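Local coordinates for NOL1/NOP2/sun family protein (Enterococcus faecium, PDB 3M4X) that probably transfers methyl groups from S-adenosylmethionine to cytosine bases of 16S ribosomal RNA, as RsmF-type methyltransferases do, at residues H82-E87 against I433-G438; T370-G375 against Y386-A391; P399-T404 against V426-D431; D420-W425 against Q440-V445. One frame throughout, in Å; residues are numbered along the deposited sequence.

From the N terminus, the chain first supplies 82-87 in the N-terminal RsmF domain. Its partner 433-438 comes some 345 residues later in the PUA-like domain, so contact 1 closes a loop that spans the methyltransferase domain. Contacts 2 and 3 both close within that loop, one after the other: contact 2 folds helix 386-390 back on strand 372-378, and contact 3 pairs strands 400-403 and 426-430. Contact 4 opens inside contact 3 and ends beyond contact 1, so it crosses both. Contacts 1, 3 and 4 all reach one PUA-like sheet, while Gln83 of contact 1 meets Tyr386 of contact 2, where three domains converge.

Contact 1: residues H82-E87 against I433-G438; sequences HQAGYE and IPVGFG
Gln83 makes the direct polar link to strand 433-438, its NE2 donating to Val435 O at 2.9 Å. The bond is bent (133° at the hydrogen). Gln83 is bent at chi2 (-92°), which turns CD out of line. A buried glutamine suits this place because both amide atoms find further partners: NE2 also meets Tyr386 OH, and OE1 bonds Trp408 NE1. A second polar link is indirect, with a water lying between Ala84 O and Pro434 O, 2.7 Å from the latter.

Apolar contact centres on Ile433, whose two branches do different work. CG1 sits over one face of the Tyr86 ring in a CH-pi contact, 4.2 Å from the centroid and 20° off the normal. CG2 reaches the ring at CE1 (3.4 Å) and packs closely on Ala84 CB at 3.3 Å, and the short alanine lets the strand come this near. Pro434 comes at the edge of the ring, its CD 3.4 Å from Tyr86 OH, while that hydroxyl is bonded to Pro47 O.

Gly85 allows this surface to form. With positive phi it is the C-prime residue of a Schellman motif, with Tyr86 N bonded to Leu81 O, ending helix 80-83 and letting the chain turn so that Tyr86 points at the strand.

The chemistry is that of a buried seam between the N-terminal and PUA-like domains: apolar branches make up most of the contact, and the side-chain polar atoms of Gln83 and Tyr86 all have partners, consistent with a fixed relation between the two domains.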
# COMPACT_ATOMS: atom_id res chain seq x y z
N HIS A 82 -2.66 -7.87 -13.61
CA HIS A 82 -2.50 -6.55 -13.06
C HIS A 82 -3.82 -5.83 -12.86
O HIS A 82 -4.04 -5.24 -11.81
CB HIS A 82 -1.58 -5.67 -13.91
CG HIS A 82 -1.53 -4.25 -13.43
ND1 HIS A 82 -2.44 -3.30 -13.84
CD2 HIS A 82 -0.72 -3.64 -12.54
CE1 HIS A 82 -2.18 -2.15 -13.24
NE2 HIS A 82 -1.14 -2.34 -12.44
N GLN A 83 -4.68 -5.86 -13.88
CA GLN A 83 -6.00 -5.21 -13.81
C GLN A 83 -6.80 -5.67 -12.59
O GLN A 83 -7.42 -4.86 -11.91
CB GLN A 83 -6.80 -5.46 -15.09
CG GLN A 83 -8.30 -5.08 -15.01
CD GLN A 83 -9.19 -6.26 -14.59
OE1 GLN A 83 -8.99 -7.39 -15.05
NE2 GLN A 83 -10.18 -5.99 -13.73
N ALA A 84 -6.77 -6.97 -12.32
CA ALA A 84 -7.57 -7.55 -11.25
C ALA A 84 -6.89 -7.54 -9.90
O ALA A 84 -7.41 -8.14 -8.96
CB ALA A 84 -7.97 -8.98 -11.61
N GLY A 85 -5.72 -6.91 -9.82
CA GLY A 85 -5.01 -6.77 -8.56
C GLY A 85 -4.23 -7.97 -8.08
O GLY A 85 -4.00 -8.11 -6.88
N TYR A 86 -3.81 -8.84 -9.00
CA TYR A 86 -3.07 -10.04 -8.63
C TYR A 86 -1.57 -9.76 -8.58
O TYR A 86 -0.78 -10.60 -8.18
CB TYR A 86 -3.38 -11.20 -9.59
CG TYR A 86 -4.64 -11.96 -9.20
CD1 TYR A 86 -5.86 -11.32 -9.13
CD2 TYR A 86 -4.59 -13.31 -8.86
CE1 TYR A 86 -7.03 -12.02 -8.75
CE2 TYR A 86 -5.72 -14.01 -8.49
CZ TYR A 86 -6.94 -13.37 -8.43
OH TYR A 86 -8.05 -14.07 -8.06
N GLU A 87 -1.19 -8.56 -9.01
CA GLU A 87 0.20 -8.17 -8.99
C GLU A 87 0.31 -6.71 -8.66
O GLU A 87 -0.48 -5.89 -9.14
CB GLU A 87 0.87 -8.41 -10.34
CG GLU A 87 0.85 -9.85 -10.75
CD GLU A 87 1.53 -10.08 -12.07
OE1 GLU A 87 1.87 -11.25 -12.33
OE2 GLU A 87 1.74 -9.11 -12.83
N ILE A 433 -9.99 -15.75 -11.52
CA ILE A 433 -9.80 -14.34 -11.23
C ILE A 433 -11.08 -13.55 -11.44
O ILE A 433 -11.57 -13.46 -12.57
CB ILE A 433 -8.76 -13.72 -12.15
CG1 ILE A 433 -7.46 -14.52 -12.13
CG2 ILE A 433 -8.51 -12.27 -11.77
CD1 ILE A 433 -6.51 -14.12 -13.25
N PRO A 434 -11.61 -12.94 -10.36
CA PRO A 434 -12.75 -12.03 -10.48
C PRO A 434 -12.28 -10.73 -11.12
O PRO A 434 -11.41 -10.05 -10.57
CB PRO A 434 -13.17 -11.78 -9.01
CG PRO A 434 -12.59 -12.93 -8.24
CD PRO A 434 -11.27 -13.21 -8.95
N VAL A 435 -12.84 -10.39 -12.27
CA VAL A 435 -12.36 -9.21 -12.98
C VAL A 435 -13.31 -8.03 -12.95
O VAL A 435 -12.95 -6.95 -13.41
CB VAL A 435 -11.97 -9.54 -14.42
CG1 VAL A 435 -10.94 -10.65 -14.43
CG2 VAL A 435 -13.20 -9.96 -15.23
N GLY A 436 -14.51 -8.22 -12.40
CA GLY A 436 -15.51 -7.17 -12.40
C GLY A 436 -16.94 -7.66 -12.53
O GLY A 436 -17.18 -8.85 -12.71
N PHE A 437 -17.90 -6.73 -12.45
CA PHE A 437 -19.31 -7.07 -12.67
C PHE A 437 -19.75 -6.90 -14.12
O PHE A 437 -19.37 -5.95 -14.80
CB PHE A 437 -20.23 -6.22 -11.78
CG PHE A 437 -20.43 -6.78 -10.41
CD1 PHE A 437 -19.83 -6.18 -9.31
CD2 PHE A 437 -21.21 -7.91 -10.21
CE1 PHE A 437 -20.01 -6.70 -8.04
CE2 PHE A 437 -21.40 -8.44 -8.96
CZ PHE A 437 -20.80 -7.83 -7.86
N GLY A 438 -20.56 -7.85 -14.59
CA GLY A 438 -21.36 -7.65 -15.77
C GLY A 438 -22.82 -7.75 -15.38
O GLY A 438 -23.14 -8.15 -14.26
O HOH W 1 -10.12 -9.86 -8.20

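Contact 2: residues T370-G375 against Y386-A391; sequences TGLHLG and YALALA
Ala387 and Leu388 of the helix press against the carbonyl groups of His373 and Leu374, and this is the tight part of the contact. Ala387 CB lies 3.5 Å from His373 O, and Leu388 CD2 comes to 3.6 Å from Leu374 O. The small alanine suits the close approach of strand 372-375 and helix 386-390, whose axes come to 6.6 Å at 113°. His373 O turns to Ser385 OG for its hydrogen bond, and the same hydroxyl also bonds Leu388 N, tying the strand to the start of the helix.

Toward the leucine tips the fit is looser. Leu372 CG is anti to the backbone N (chi1 -179°), and its branches divide: CD1 reaches Ala391 CB at 3.9 Å, while CD2 meets Leu388 CD1 at 4.2 Å, the two leucines crossing at about a right angle. Leu374 starts out pointing away from the helix, yet its CD2 returns to 4.2 Å from that same Leu388 CD1. Ala391 and His373 are partly exposed; the histidine's ring meets those of Trp353 and His351.

Strand 372-378 runs antiparallel between strands 351-355 and 381-384 of a four-stranded sheet. Helix 386-390 follows directly after the last of these, and helix 324-336 lies against both partners, with Trp330 on Leu374 and Phe333 on Leu388; Glu151 of helix 140-153 touches Ala387.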
# COMPACT_ATOMS: atom_id res chain seq x y z
N THR A 370 -13.74 5.27 1.96
CA THR A 370 -14.25 4.95 3.29
C THR A 370 -14.64 3.48 3.42
O THR A 370 -15.82 3.15 3.45
CB THR A 370 -15.47 5.83 3.63
OG1 THR A 370 -15.11 7.21 3.53
CG2 THR A 370 -15.96 5.56 5.03
N GLY A 371 -13.65 2.60 3.50
CA GLY A 371 -13.92 1.18 3.61
C GLY A 371 -14.21 0.52 2.27
O GLY A 371 -13.53 0.80 1.27
N LEU A 372 -15.20 -0.36 2.23
CA LEU A 372 -15.52 -1.05 0.99
C LEU A 372 -16.68 -0.37 0.29
O LEU A 372 -17.78 -0.27 0.84
CB LEU A 372 -15.82 -2.53 1.23
CG LEU A 372 -16.14 -3.35 -0.03
CD1 LEU A 372 -14.92 -3.43 -0.97
CD2 LEU A 372 -16.67 -4.76 0.31
N HIS A 373 -16.42 0.10 -0.92
CA HIS A 373 -17.46 0.65 -1.78
C HIS A 373 -18.31 -0.49 -2.35
O HIS A 373 -17.83 -1.27 -3.18
CB HIS A 373 -16.80 1.44 -2.90
CG HIS A 373 -17.78 2.03 -3.88
ND1 HIS A 373 -19.04 2.43 -3.51
CD2 HIS A 373 -17.67 2.28 -5.20
CE1 HIS A 373 -19.67 2.90 -4.57
NE2 HIS A 373 -18.86 2.82 -5.61
N LEU A 374 -19.56 -0.60 -1.91
CA LEU A 374 -20.42 -1.72 -2.28
C LEU A 374 -21.12 -1.51 -3.62
O LEU A 374 -21.32 -2.46 -4.39
CB LEU A 374 -21.44 -2.01 -1.19
CG LEU A 374 -20.88 -2.51 0.14
CD1 LEU A 374 -21.96 -2.57 1.20
CD2 LEU A 374 -20.22 -3.87 -0.01
N GLY A 375 -21.52 -0.27 -3.89
CA GLY A 375 -22.18 0.07 -5.13
C GLY A 375 -22.87 1.43 -5.07
O GLY A 375 -22.74 2.16 -4.08
N TYR A 386 -17.26 -2.05 -8.82
CA TYR A 386 -16.00 -2.64 -9.20
C TYR A 386 -15.25 -3.08 -7.95
O TYR A 386 -14.69 -4.18 -7.91
CB TYR A 386 -15.20 -1.60 -9.97
CG TYR A 386 -13.92 -2.08 -10.62
CD1 TYR A 386 -13.94 -3.10 -11.56
CD2 TYR A 386 -12.71 -1.47 -10.35
CE1 TYR A 386 -12.78 -3.52 -12.18
CE2 TYR A 386 -11.54 -1.88 -10.97
CZ TYR A 386 -11.59 -2.91 -11.89
OH TYR A 386 -10.43 -3.33 -12.52
N ALA A 387 -15.26 -2.24 -6.92
CA ALA A 387 -14.55 -2.55 -5.69
C ALA A 387 -15.03 -3.88 -5.10
O ALA A 387 -14.22 -4.71 -4.68
CB ALA A 387 -14.70 -1.41 -4.67
N LEU A 388 -16.35 -4.06 -5.05
CA LEU A 388 -16.94 -5.25 -4.47
C LEU A 388 -16.53 -6.49 -5.26
O LEU A 388 -16.10 -7.50 -4.69
CB LEU A 388 -18.47 -5.11 -4.40
CG LEU A 388 -19.26 -6.33 -3.94
CD1 LEU A 388 -18.74 -6.86 -2.63
CD2 LEU A 388 -20.74 -6.01 -3.82
N ALA A 389 -16.65 -6.41 -6.58
CA ALA A 389 -16.16 -7.47 -7.46
C ALA A 389 -14.73 -7.88 -7.10
O ALA A 389 -14.45 -9.07 -6.92
CB ALA A 389 -16.24 -7.04 -8.93
N LEU A 390 -13.84 -6.90 -7.00
CA LEU A 390 -12.41 -7.16 -6.76
C LEU A 390 -12.05 -7.50 -5.30
O LEU A 390 -10.91 -7.87 -5.03
CB LEU A 390 -11.57 -5.98 -7.25
CG LEU A 390 -11.15 -6.13 -8.72
CD1 LEU A 390 -12.37 -6.25 -9.64
CD2 LEU A 390 -10.26 -4.99 -9.17
N ALA A 391 -13.02 -7.41 -4.39
CA ALA A 391 -12.83 -7.85 -3.00
C ALA A 391 -13.47 -9.20 -2.73
O ALA A 391 -13.54 -9.65 -1.59
CB ALA A 391 -13.38 -6.82 -2.03

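Contact 3: residues P399-T404 against V426-D431; sequences PCLPIT and VLLVLD
Strands 400-403 and 426-430 pair in parallel, with Cys400 beside Leu427, Leu401 beside Leu428 and Pro402 beside Val429, and their axes cross at 29°. Leu427 N bonds Pro399 O, and Leu401 N returns to Leu427 O at 2.9 Å. Val429 N reaches Leu401 O from above its carbonyl plane at 3.3 Å, and Ile403 N bonds Val429 O at 3.0 Å. Pro402 fits because the pairing calls on the N-H groups of Leu401 and Ile403, its neighbours. Past Ile403 a water takes over, donating to Ile403 O (2.7 Å) and accepting from Asp431 N.

Leu401 and Leu428 lie side by side pointing the same way, CG to CD2 4.0 Å, on the face they share with Ile403. Val426 CG2 packs on Leu401 CB at 3.8 Å. On the other face Cys400 SG meets Val429 CG2 at 4.0 Å. Strand 426-430, buried throughout, suits leucine and valine; the Cys400-Pro402 face of strand 400-403 is more exposed.

Strand 400-403 is an outer strand of the five-stranded PUA-like sheet, and 426-430 separates it from 433-441. Helix 405-413, in the connection between them, covers one face, Trp408 touching Ile403 and Tyr411 touching Leu428, while Pro434 and Ile398 lie against Leu427.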
# COMPACT_ATOMS: atom_id res chain seq x y z
N PRO A 399 -23.23 -15.64 -7.74
CA PRO A 399 -23.49 -15.84 -9.17
C PRO A 399 -22.30 -15.39 -10.01
O PRO A 399 -21.90 -14.22 -9.98
CB PRO A 399 -24.72 -14.95 -9.44
CG PRO A 399 -25.37 -14.78 -8.12
CD PRO A 399 -24.20 -14.71 -7.13
N CYS A 400 -21.74 -16.34 -10.75
CA CYS A 400 -20.55 -16.10 -11.54
C CYS A 400 -20.81 -16.39 -13.01
O CYS A 400 -21.57 -17.29 -13.35
CB CYS A 400 -19.43 -17.02 -11.06
SG CYS A 400 -18.77 -16.58 -9.48
N LEU A 401 -20.14 -15.65 -13.87
CA LEU A 401 -20.19 -15.92 -15.29
C LEU A 401 -18.74 -16.02 -15.77
O LEU A 401 -18.06 -15.02 -15.98
CB LEU A 401 -20.97 -14.79 -15.99
CG LEU A 401 -21.03 -14.48 -17.49
CD1 LEU A 401 -20.09 -15.30 -18.37
CD2 LEU A 401 -22.46 -14.57 -17.97
N PRO A 402 -18.24 -17.25 -15.89
CA PRO A 402 -16.89 -17.49 -16.40
C PRO A 402 -16.71 -16.91 -17.81
O PRO A 402 -17.61 -17.05 -18.64
CB PRO A 402 -16.81 -19.02 -16.47
CG PRO A 402 -17.85 -19.52 -15.50
CD PRO A 402 -18.96 -18.51 -15.60
N ILE A 403 -15.58 -16.27 -18.06
CA ILE A 403 -15.30 -15.67 -19.36
C ILE A 403 -13.95 -16.15 -19.88
O ILE A 403 -13.17 -16.76 -19.13
CB ILE A 403 -15.28 -14.15 -19.28
CG1 ILE A 403 -14.11 -13.69 -18.41
CG2 ILE A 403 -16.61 -13.64 -18.72
CD1 ILE A 403 -13.89 -12.20 -18.42
N THR A 404 -13.69 -15.89 -21.16
CA THR A 404 -12.45 -16.26 -21.84
C THR A 404 -11.56 -15.03 -21.85
O THR A 404 -12.00 -13.95 -21.46
CB THR A 404 -12.72 -16.70 -23.32
OG1 THR A 404 -13.26 -15.59 -24.05
CG2 THR A 404 -13.73 -17.85 -23.37
N VAL A 426 -23.77 -10.28 -12.44
CA VAL A 426 -22.91 -11.44 -12.37
C VAL A 426 -21.47 -11.02 -12.21
O VAL A 426 -21.05 -10.00 -12.78
CB VAL A 426 -23.05 -12.34 -13.63
CG1 VAL A 426 -24.44 -12.95 -13.69
CG2 VAL A 426 -22.74 -11.55 -14.91
N LEU A 427 -20.73 -11.78 -11.41
CA LEU A 427 -19.29 -11.57 -11.27
C LEU A 427 -18.61 -12.25 -12.45
O LEU A 427 -18.69 -13.47 -12.59
CB LEU A 427 -18.78 -12.19 -9.96
CG LEU A 427 -17.29 -11.99 -9.67
CD1 LEU A 427 -16.98 -10.52 -9.38
CD2 LEU A 427 -16.78 -12.89 -8.54
N LEU A 428 -17.93 -11.48 -13.29
CA LEU A 428 -17.13 -12.05 -14.37
C LEU A 428 -15.86 -12.66 -13.80
O LEU A 428 -15.15 -12.01 -13.04
CB LEU A 428 -16.81 -11.00 -15.43
CG LEU A 428 -18.06 -10.24 -15.90
CD1 LEU A 428 -17.78 -9.39 -17.12
CD2 LEU A 428 -19.20 -11.19 -16.18
N VAL A 429 -15.58 -13.91 -14.14
CA VAL A 429 -14.43 -14.62 -13.60
C VAL A 429 -13.59 -15.24 -14.72
O VAL A 429 -14.09 -16.02 -15.52
CB VAL A 429 -14.84 -15.72 -12.59
CG1 VAL A 429 -13.63 -16.50 -12.11
CG2 VAL A 429 -15.58 -15.11 -11.40
N LEU A 430 -12.31 -14.88 -14.76
CA LEU A 430 -11.36 -15.44 -15.72
C LEU A 430 -10.55 -16.52 -15.03
O LEU A 430 -9.70 -16.24 -14.18
CB LEU A 430 -10.43 -14.34 -16.25
CG LEU A 430 -9.38 -14.62 -17.32
CD1 LEU A 430 -9.99 -15.24 -18.58
CD2 LEU A 430 -8.66 -13.32 -17.67
N ASP A 431 -10.83 -17.77 -15.39
CA ASP A 431 -10.25 -18.93 -14.71
C ASP A 431 -10.70 -18.89 -13.26
O ASP A 431 -11.78 -19.39 -12.94
CB ASP A 431 -8.72 -18.96 -14.84
CG ASP A 431 -8.11 -20.27 -14.36
OD1 ASP A 431 -8.75 -21.00 -13.55
OD2 ASP A 431 -6.99 -20.60 -14.79
O HOH W 2 -12.98 -18.67 -17.30

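Contact 4: residues D420-W425 against Q440-V445; sequences DGNQGW and QVKGTV
Gln423 and Gly424 both face Gln440, which makes a classic beta bulge where the loop meets strand 433-441. Gln440 N bonds Gly424 O at 2.8 Å, and its O accepts Gly424 N on a lone pair, in the carbonyl plane. Its side chain, extended beyond CG (chi2 -170°), lies against the loop backbone from Gly421 to Gln423, where OE1 accepts Gln423 N (2.9 Å) from above the amide carbonyl plane and NE2 bonds Arg419 O. A glutamine suits the place, its amide offering the loop backbone both acceptor and donor. Gly421 CA passes 3.3 Å from Gln440 NE2, which a CB there would strike. Gly424 has backbone angles (phi 79°, psi -142°) at which a CB would press on the preceding carbonyl O.

Asn422 OD1 accepts Lys442 N at 2.8 Å, and Gly421 O accepts Gly443 N at 2.8 Å. Lys442 and Gly443, both at positive phi, form a type I' turn, with Val441 N bonded to Thr444 O.

The loop therefore wraps the hairpin joining strands 433-441 and 444-447. Leu401 of strand 400-403 touches Gln440 and Val445; backbone bonds join Gly443 to Arg419 and Val445 to Phe417 of the outer strand 417-418.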
# COMPACT_ATOMS: atom_id res chain seq x y z
N ASP A 420 -25.69 -16.66 -23.49
CA ASP A 420 -27.07 -17.07 -23.33
C ASP A 420 -27.51 -17.04 -21.87
O ASP A 420 -26.82 -17.59 -21.00
CB ASP A 420 -27.28 -18.46 -23.90
CG ASP A 420 -27.33 -18.46 -25.41
OD1 ASP A 420 -27.08 -17.40 -26.02
OD2 ASP A 420 -27.62 -19.53 -25.99
N GLY A 421 -28.64 -16.39 -21.61
CA GLY A 421 -29.20 -16.32 -20.27
C GLY A 421 -29.64 -14.92 -19.87
O GLY A 421 -29.41 -13.95 -20.61
N ASN A 422 -30.24 -14.82 -18.69
CA ASN A 422 -30.87 -13.58 -18.21
C ASN A 422 -30.70 -13.40 -16.70
O ASN A 422 -31.63 -13.03 -15.99
CB ASN A 422 -32.36 -13.56 -18.57
CG ASN A 422 -32.97 -12.17 -18.44
OD1 ASN A 422 -32.35 -11.17 -18.83
ND2 ASN A 422 -34.19 -12.09 -17.90
N GLN A 423 -29.48 -13.62 -16.22
CA GLN A 423 -29.23 -13.81 -14.80
C GLN A 423 -29.03 -12.49 -14.02
O GLN A 423 -28.98 -12.50 -12.80
CB GLN A 423 -28.04 -14.76 -14.63
CG GLN A 423 -27.92 -15.42 -13.28
CD GLN A 423 -29.20 -16.11 -12.83
OE1 GLN A 423 -29.93 -16.72 -13.63
NE2 GLN A 423 -29.48 -16.03 -11.54
N GLY A 424 -28.95 -11.37 -14.72
CA GLY A 424 -28.76 -10.10 -14.02
C GLY A 424 -27.31 -9.89 -13.61
O GLY A 424 -26.39 -10.24 -14.35
N TRP A 425 -27.11 -9.32 -12.42
CA TRP A 425 -25.76 -9.00 -11.92
C TRP A 425 -24.91 -10.24 -11.76
O TRP A 425 -25.28 -11.16 -11.04
CB TRP A 425 -25.83 -8.25 -10.60
CG TRP A 425 -26.45 -6.93 -10.76
CD1 TRP A 425 -27.69 -6.53 -10.34
CD2 TRP A 425 -25.89 -5.81 -11.46
NE1 TRP A 425 -27.93 -5.23 -10.71
CE2 TRP A 425 -26.83 -4.77 -11.40
CE3 TRP A 425 -24.67 -5.59 -12.11
CZ2 TRP A 425 -26.60 -3.52 -11.97
CZ3 TRP A 425 -24.44 -4.35 -12.68
CH2 TRP A 425 -25.40 -3.34 -12.61
N GLN A 440 -26.02 -9.59 -17.05
CA GLN A 440 -26.54 -10.39 -18.13
C GLN A 440 -28.04 -10.15 -18.34
O GLN A 440 -28.88 -10.55 -17.53
CB GLN A 440 -26.27 -11.86 -17.85
CG GLN A 440 -26.75 -12.79 -18.96
CD GLN A 440 -26.67 -14.23 -18.53
OE1 GLN A 440 -26.99 -14.55 -17.38
NE2 GLN A 440 -26.23 -15.10 -19.43
N VAL A 441 -28.35 -9.48 -19.44
CA VAL A 441 -29.71 -9.08 -19.75
C VAL A 441 -30.11 -9.58 -21.13
O VAL A 441 -29.70 -9.01 -22.15
CB VAL A 441 -29.87 -7.55 -19.72
CG1 VAL A 441 -31.35 -7.16 -19.85
CG2 VAL A 441 -29.28 -6.98 -18.44
N LYS A 442 -30.86 -10.68 -21.16
CA LYS A 442 -31.40 -11.21 -22.41
C LYS A 442 -30.31 -11.67 -23.40
O LYS A 442 -30.38 -11.37 -24.60
CB LYS A 442 -32.33 -10.19 -23.06
CG LYS A 442 -33.76 -10.66 -23.25
CD LYS A 442 -34.62 -10.43 -22.02
CE LYS A 442 -36.08 -10.75 -22.33
NZ LYS A 442 -37.02 -10.49 -21.19
N GLY A 443 -29.32 -12.40 -22.90
CA GLY A 443 -28.37 -13.08 -23.76
C GLY A 443 -27.11 -12.29 -24.05
O GLY A 443 -26.17 -12.80 -24.68
N THR A 444 -27.08 -11.04 -23.63
CA THR A 444 -25.87 -10.25 -23.77
C THR A 444 -25.44 -9.69 -22.42
O THR A 444 -26.26 -9.16 -21.66
CB THR A 444 -26.04 -9.09 -24.77
OG1 THR A 444 -26.60 -7.95 -24.09
CG2 THR A 444 -26.92 -9.49 -25.95
N VAL A 445 -24.16 -9.82 -22.12
CA VAL A 445 -23.59 -9.27 -20.89
C VAL A 445 -23.27 -7.78 -21.05
O VAL A 445 -22.42 -7.40 -21.84
CB VAL A 445 -22.31 -10.04 -20.51
CG1 VAL A 445 -21.74 -9.54 -19.20
CG2 VAL A 445 -22.62 -11.53 -20.41